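Local coordinates for protein cysteine desulfurase (Thermococcus onnurineus, PDB 5B89) that probably catalyses the pyridoxal-phosphate-dependent removal of sulfur from L-cysteine, passing it to a sulfur carrier and leaving L-alanine, at residues I120-Y132 against G149-L163. Residues are numbered along the deposited sequence; the frame is centred on the assembly and turned at random.
Sequences IFKRGDKIVTTPY and GLKLEFIEGDDEGNL
Tyr132 OH donates a hydrogen bond to Asp158 O at 2.7 Å, in the carbonyl plane and on a lone pair. Gly161 CA lies over one face of the Tyr132 ring, 3.3 Å from Tyr132 CZ, while Leu163 CD2 meets the ring edge. Further back, the methyl CG2 of Thr129 rests 3.4 Å from Phe154 CE1, the two side chains running alongside each other in the same direction. On the other face of the sheet, Val128 CG1 meets Ile155 CG1 at 3.6 Å, about at right angles. Leu150 CD1 touches both Ile127 CD1 and the Phe121 ring, the latter through an off-centre CH-pi contact. The Lys151 chain bends at its last torsion (chi4 100°), so that NZ donates to a lone pair of Gly124 O at 2.9 Å.

Strands 126-129 and 151-154 are parallel neighbours, joined through helix 139-148 as a beta-alpha-beta unit. Within this chain, strand 151-154 is the outermost on its side of the large-domain sheet of a fold-type I pyridoxal-phosphate enzyme of the class-V aminotransferase family. A ladder of backbone bonds runs from Lys151 N to Asp125 O through to Ile155 N to Thr129 O.

Lys126 NZ and Glu153 OE1 are 4.4 Å apart, too far for a salt bridge. Lys126 NZ bonds to Lys171 O and Lys173 O. Asp158 OD1 accepts from Glu160 N, an Asx turn, and from Asn162 N on the opposite face of the carboxylate. Phe154 packs on Leu272 of the second subunit, and the Tyr132 side chain lies about 9 Å from the bound pyridoxal phosphate.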
loop_
_atom_site.group_PDB
_atom_site.type_symbol
_atom_site.label_atom_id
_atom_site.label_comp_id
_atom_site.label_asym_id
_atom_site.label_seq_id
_atom_site.Cartn_x
_atom_site.Cartn_y
_atom_site.Cartn_z
ATOM N N ILE B 120 -7.361 24.202 -3.106
ATOM C CA ILE B 120 -7.807 25.276 -2.232
ATOM C C ILE B 120 -6.870 26.485 -2.269
ATOM O O ILE B 120 -7.249 27.542 -1.775
ATOM C CB ILE B 120 -7.996 24.844 -0.768
ATOM C CG1 ILE B 120 -6.679 24.643 0.012
ATOM C CG2 ILE B 120 -8.834 23.598 -0.691
ATOM C CD1 ILE B 120 -6.859 24.445 1.532
ATOM N N PHE B 121 -5.669 26.315 -2.728
ATOM C CA PHE B 121 -4.679 27.348 -2.672
ATOM C C PHE B 121 -4.726 28.350 -3.814
ATOM O O PHE B 121 -5.038 28.002 -4.895
ATOM C CB PHE B 121 -3.272 26.720 -2.632
ATOM C CG PHE B 121 -2.993 25.921 -1.389
ATOM C CD1 PHE B 121 -2.517 26.517 -0.262
ATOM C CD2 PHE B 121 -3.201 24.573 -1.373
ATOM C CE1 PHE B 121 -2.268 25.802 0.871
ATOM C CE2 PHE B 121 -2.975 23.849 -0.235
ATOM C CZ PHE B 121 -2.526 24.478 0.891
ATOM N N LYS B 122 -4.369 29.586 -3.491
ATOM C CA LYS B 122 -4.298 30.678 -4.434
ATOM C C LYS B 122 -2.858 31.154 -4.444
ATOM O O LYS B 122 -2.210 31.085 -3.458
ATOM C CB LYS B 122 -5.200 31.822 -3.945
ATOM C CG LYS B 122 -4.969 33.161 -4.568
ATOM C CD LYS B 122 -5.958 34.203 -4.066
ATOM C CE LYS B 122 -6.102 35.272 -5.130
ATOM N NZ LYS B 122 -7.182 36.277 -5.004
ATOM N N ARG B 123 -2.377 31.654 -5.568
ATOM C CA ARG B 123 -1.023 32.206 -5.649
ATOM C C ARG B 123 -0.795 33.172 -4.478
ATOM O O ARG B 123 -1.636 33.971 -4.186
ATOM C CB ARG B 123 -0.823 32.934 -6.985
ATOM C CG ARG B 123 0.528 33.588 -7.184
ATOM C CD ARG B 123 0.816 33.967 -8.628
ATOM N NE ARG B 123 1.148 32.823 -9.435
ATOM C CZ ARG B 123 2.368 32.307 -9.547
ATOM N NH1 ARG B 123 3.405 32.873 -8.954
ATOM N NH2 ARG B 123 2.558 31.236 -10.281
ATOM N N GLY B 124 0.357 33.052 -3.821
ATOM C CA GLY B 124 0.679 33.819 -2.659
ATOM C C GLY B 124 0.204 33.369 -1.292
ATOM O O GLY B 124 0.533 33.990 -0.246
ATOM N N ASP B 125 -0.613 32.317 -1.256
ATOM C CA ASP B 125 -1.023 31.736 0.037
ATOM C C ASP B 125 0.250 31.127 0.670
ATOM O O ASP B 125 1.224 30.864 -0.052
ATOM C CB ASP B 125 -2.046 30.633 -0.118
ATOM C CG ASP B 125 -3.456 31.112 -0.364
ATOM O OD1 ASP B 125 -3.695 32.357 -0.260
ATOM O OD2 ASP B 125 -4.337 30.225 -0.631
ATOM N N LYS B 126 0.157 30.962 1.959
ATOM C CA LYS B 126 1.239 30.528 2.780
ATOM C C LYS B 126 1.038 29.189 3.456
ATOM O O LYS B 126 0.029 28.945 4.000
ATOM C CB LYS B 126 1.455 31.585 3.873
ATOM C CG LYS B 126 2.593 31.341 4.845
ATOM C CD LYS B 126 2.932 32.534 5.709
ATOM C CE LYS B 126 1.772 33.014 6.509
ATOM N NZ LYS B 126 2.216 33.945 7.546
ATOM N N ILE B 127 2.091 28.397 3.412
ATOM C CA ILE B 127 2.156 27.103 4.100
ATOM C C ILE B 127 3.295 27.220 5.099
ATOM O O ILE B 127 4.290 27.688 4.753
ATOM C CB ILE B 127 2.432 25.958 3.154
ATOM C CG1 ILE B 127 1.236 25.746 2.254
ATOM C CG2 ILE B 127 2.641 24.645 3.908
ATOM C CD1 ILE B 127 1.536 24.834 1.112
ATOM N N VAL B 128 3.067 26.795 6.329
ATOM C CA VAL B 128 4.091 26.858 7.393
ATOM C C VAL B 128 4.420 25.415 7.822
ATOM O O VAL B 128 3.506 24.668 8.062
ATOM C CB VAL B 128 3.647 27.667 8.541
ATOM C CG1 VAL B 128 4.613 27.672 9.726
ATOM C CG2 VAL B 128 3.340 29.110 8.078
ATOM N N THR B 129 5.718 25.151 8.000
ATOM C CA THR B 129 6.140 23.884 8.577
ATOM C C THR B 129 7.339 24.142 9.462
ATOM O O THR B 129 7.681 25.250 9.725
ATOM C CB THR B 129 6.355 22.894 7.459
ATOM O OG1 THR B 129 6.629 21.610 8.019
ATOM C CG2 THR B 129 7.592 23.222 6.678
ATOM N N THR B 130 7.960 23.076 9.959
ATOM C CA THR B 130 9.190 23.163 10.785
ATOM C C THR B 130 10.400 22.998 9.883
ATOM O O THR B 130 10.333 22.387 8.854
ATOM C CB THR B 130 9.226 22.162 11.962
ATOM O OG1 THR B 130 9.722 20.888 11.495
ATOM C CG2 THR B 130 7.973 21.982 12.633
ATOM N N PRO B 131 11.566 23.341 10.393
ATOM C CA PRO B 131 12.761 23.097 9.626
ATOM C C PRO B 131 13.317 21.739 9.885
ATOM O O PRO B 131 14.378 21.491 9.420
ATOM C CB PRO B 131 13.760 24.095 10.180
ATOM C CG PRO B 131 13.305 24.362 11.544
ATOM C CD PRO B 131 11.819 24.156 11.578
ATOM N N TYR B 132 12.633 20.891 10.608
ATOM C CA TYR B 132 13.184 19.602 10.940
ATOM C C TYR B 132 12.453 18.437 10.331
ATOM O O TYR B 132 12.656 17.312 10.718
ATOM C CB TYR B 132 13.169 19.416 12.457
ATOM C CG TYR B 132 13.570 20.590 13.319
ATOM C CD1 TYR B 132 14.879 20.941 13.473
ATOM C CD2 TYR B 132 12.659 21.258 14.033
ATOM C CE1 TYR B 132 15.253 21.987 14.286
ATOM C CE2 TYR B 132 13.016 22.291 14.841
ATOM C CZ TYR B 132 14.326 22.659 14.953
ATOM O OH TYR B 132 14.644 23.695 15.747
ATOM N N GLY B 149 2.865 28.767 -6.814
ATOM C CA GLY B 149 3.370 30.068 -6.412
ATOM C C GLY B 149 3.035 30.424 -4.979
ATOM O O GLY B 149 2.596 31.454 -4.720
ATOM N N LEU B 150 3.243 29.500 -4.057
ATOM C CA LEU B 150 2.912 29.713 -2.685
ATOM C C LEU B 150 4.156 30.088 -1.915
ATOM O O LEU B 150 5.259 29.802 -2.362
ATOM C CB LEU B 150 2.332 28.411 -2.037
ATOM C CG LEU B 150 1.262 27.753 -2.877
ATOM C CD1 LEU B 150 0.759 26.515 -2.145
ATOM C CD2 LEU B 150 0.119 28.735 -3.183
ATOM N N LYS B 151 3.939 30.616 -0.736
ATOM C CA LYS B 151 4.991 30.899 0.179
ATOM C C LYS B 151 5.112 29.696 1.139
ATOM O O LYS B 151 4.161 29.336 1.707
ATOM C CB LYS B 151 4.631 32.082 1.014
ATOM C CG LYS B 151 4.639 33.387 0.245
ATOM C CD LYS B 151 4.050 34.482 1.097
ATOM C CE LYS B 151 3.935 35.796 0.341
ATOM N NZ LYS B 151 2.562 36.035 -0.159
ATOM N N LEU B 152 6.296 29.138 1.282
ATOM C CA LEU B 152 6.548 28.028 2.199
ATOM C C LEU B 152 7.501 28.580 3.243
ATOM O O LEU B 152 8.598 28.883 2.926
ATOM C CB LEU B 152 7.155 26.841 1.469
ATOM C CG LEU B 152 7.481 25.633 2.359
ATOM C CD1 LEU B 152 6.258 25.168 3.122
ATOM C CD2 LEU B 152 8.098 24.499 1.563
ATOM N N GLU B 153 7.025 28.746 4.460
ATOM C CA GLU B 153 7.810 29.294 5.530
ATOM C C GLU B 153 8.094 28.245 6.583
ATOM O O GLU B 153 7.311 27.323 6.827
ATOM C CB GLU B 153 7.106 30.468 6.093
ATOM C CG GLU B 153 7.168 31.572 5.005
ATOM C CD GLU B 153 6.617 32.927 5.440
ATOM O OE1 GLU B 153 6.473 33.181 6.669
ATOM O OE2 GLU B 153 6.312 33.711 4.472
ATOM N N PHE B 154 9.128 28.467 7.346
ATOM C CA PHE B 154 9.577 27.560 8.342
ATOM C C PHE B 154 9.680 28.216 9.666
ATOM O O PHE B 154 10.354 29.329 9.798
ATOM C CB PHE B 154 10.985 27.062 7.958
ATOM C CG PHE B 154 11.021 26.377 6.652
ATOM C CD1 PHE B 154 10.568 25.050 6.508
ATOM C CD2 PHE B 154 11.338 27.073 5.544
ATOM C CE1 PHE B 154 10.503 24.452 5.308
ATOM C CE2 PHE B 154 11.317 26.487 4.323
ATOM C CZ PHE B 154 10.910 25.176 4.178
ATOM N N ILE B 155 9.092 27.639 10.690
ATOM C CA ILE B 155 9.144 28.203 12.042
ATOM C C ILE B 155 10.589 28.192 12.525
ATOM O O ILE B 155 11.283 27.288 12.245
ATOM C CB ILE B 155 8.296 27.364 13.023
ATOM C CG1 ILE B 155 6.857 27.405 12.570
ATOM C CG2 ILE B 155 8.363 27.852 14.450
ATOM C CD1 ILE B 155 5.962 26.343 13.138
ATOM N N GLU B 156 10.995 29.208 13.262
ATOM C CA GLU B 156 12.357 29.236 13.753
ATOM C C GLU B 156 12.536 28.285 14.894
ATOM O O GLU B 156 11.664 28.080 15.659
ATOM C CB GLU B 156 12.752 30.663 14.198
ATOM C CG GLU B 156 12.768 31.636 13.038
ATOM C CD GLU B 156 13.335 32.982 13.399
ATOM O OE1 GLU B 156 13.547 33.220 14.577
ATOM O OE2 GLU B 156 13.528 33.803 12.487
ATOM N N GLY B 157 13.741 27.779 15.011
ATOM C CA GLY B 157 14.064 26.916 16.107
ATOM C C GLY B 157 15.558 26.756 16.267
ATOM O O GLY B 157 16.296 27.175 15.471
ATOM N N ASP B 158 15.930 26.109 17.356
ATOM C CA ASP B 158 17.310 25.883 17.714
ATOM C C ASP B 158 17.881 24.550 17.246
ATOM O O ASP B 158 17.222 23.796 16.616
ATOM C CB ASP B 158 17.520 26.163 19.200
ATOM C CG ASP B 158 16.952 25.100 20.094
ATOM O OD1 ASP B 158 16.669 24.017 19.641
ATOM O OD2 ASP B 158 16.791 25.360 21.250
ATOM N N ASP B 159 19.143 24.316 17.503
ATOM C CA ASP B 159 19.797 23.125 17.042
ATOM C C ASP B 159 19.374 21.863 17.770
ATOM O O ASP B 159 19.653 20.805 17.321
ATOM C CB ASP B 159 21.321 23.301 17.079
ATOM C CG ASP B 159 21.843 24.136 15.922
ATOM O OD1 ASP B 159 21.060 24.534 15.069
ATOM O OD2 ASP B 159 23.039 24.406 15.905
ATOM N N GLU B 160 18.676 22.006 18.863
ATOM C CA GLU B 160 18.184 20.892 19.615
ATOM C C GLU B 160 16.834 20.478 19.099
ATOM O O GLU B 160 16.351 19.501 19.473
ATOM C CB GLU B 160 17.987 21.288 21.072
ATOM C CG GLU B 160 19.233 21.315 21.887
ATOM C CD GLU B 160 19.003 21.517 23.370
ATOM O OE1 GLU B 160 17.899 21.507 23.893
ATOM O OE2 GLU B 160 19.998 21.655 24.029
ATOM N N GLY B 161 16.242 21.287 18.250
ATOM C CA GLY B 161 14.912 21.042 17.747
ATOM C C GLY B 161 13.807 21.813 18.454
ATOM O O GLY B 161 12.715 21.612 18.141
ATOM N N ASN B 162 14.119 22.678 19.391
ATOM C CA ASN B 162 13.089 23.398 20.096
ATOM C C ASN B 162 12.599 24.576 19.259
ATOM O O ASN B 162 13.331 25.428 18.925
ATOM C CB ASN B 162 13.562 23.935 21.434
ATOM C CG ASN B 162 14.265 22.918 22.297
ATOM O OD1 ASN B 162 15.436 23.054 22.586
ATOM N ND2 ASN B 162 13.557 21.994 22.761
ATOM N N LEU B 163 11.327 24.555 18.944
ATOM C CA LEU B 163 10.746 25.597 18.182
ATOM C C LEU B 163 10.513 26.853 19.026
ATOM O O LEU B 163 10.220 26.796 20.154
ATOM C CB LEU B 163 9.377 25.167 17.629
ATOM C CG LEU B 163 9.354 24.043 16.616
ATOM C CD1 LEU B 163 7.926 23.496 16.497
ATOM C CD2 LEU B 163 9.900 24.446 15.272
HETATM O O HOH W 1 5.031 34.666 8.031
#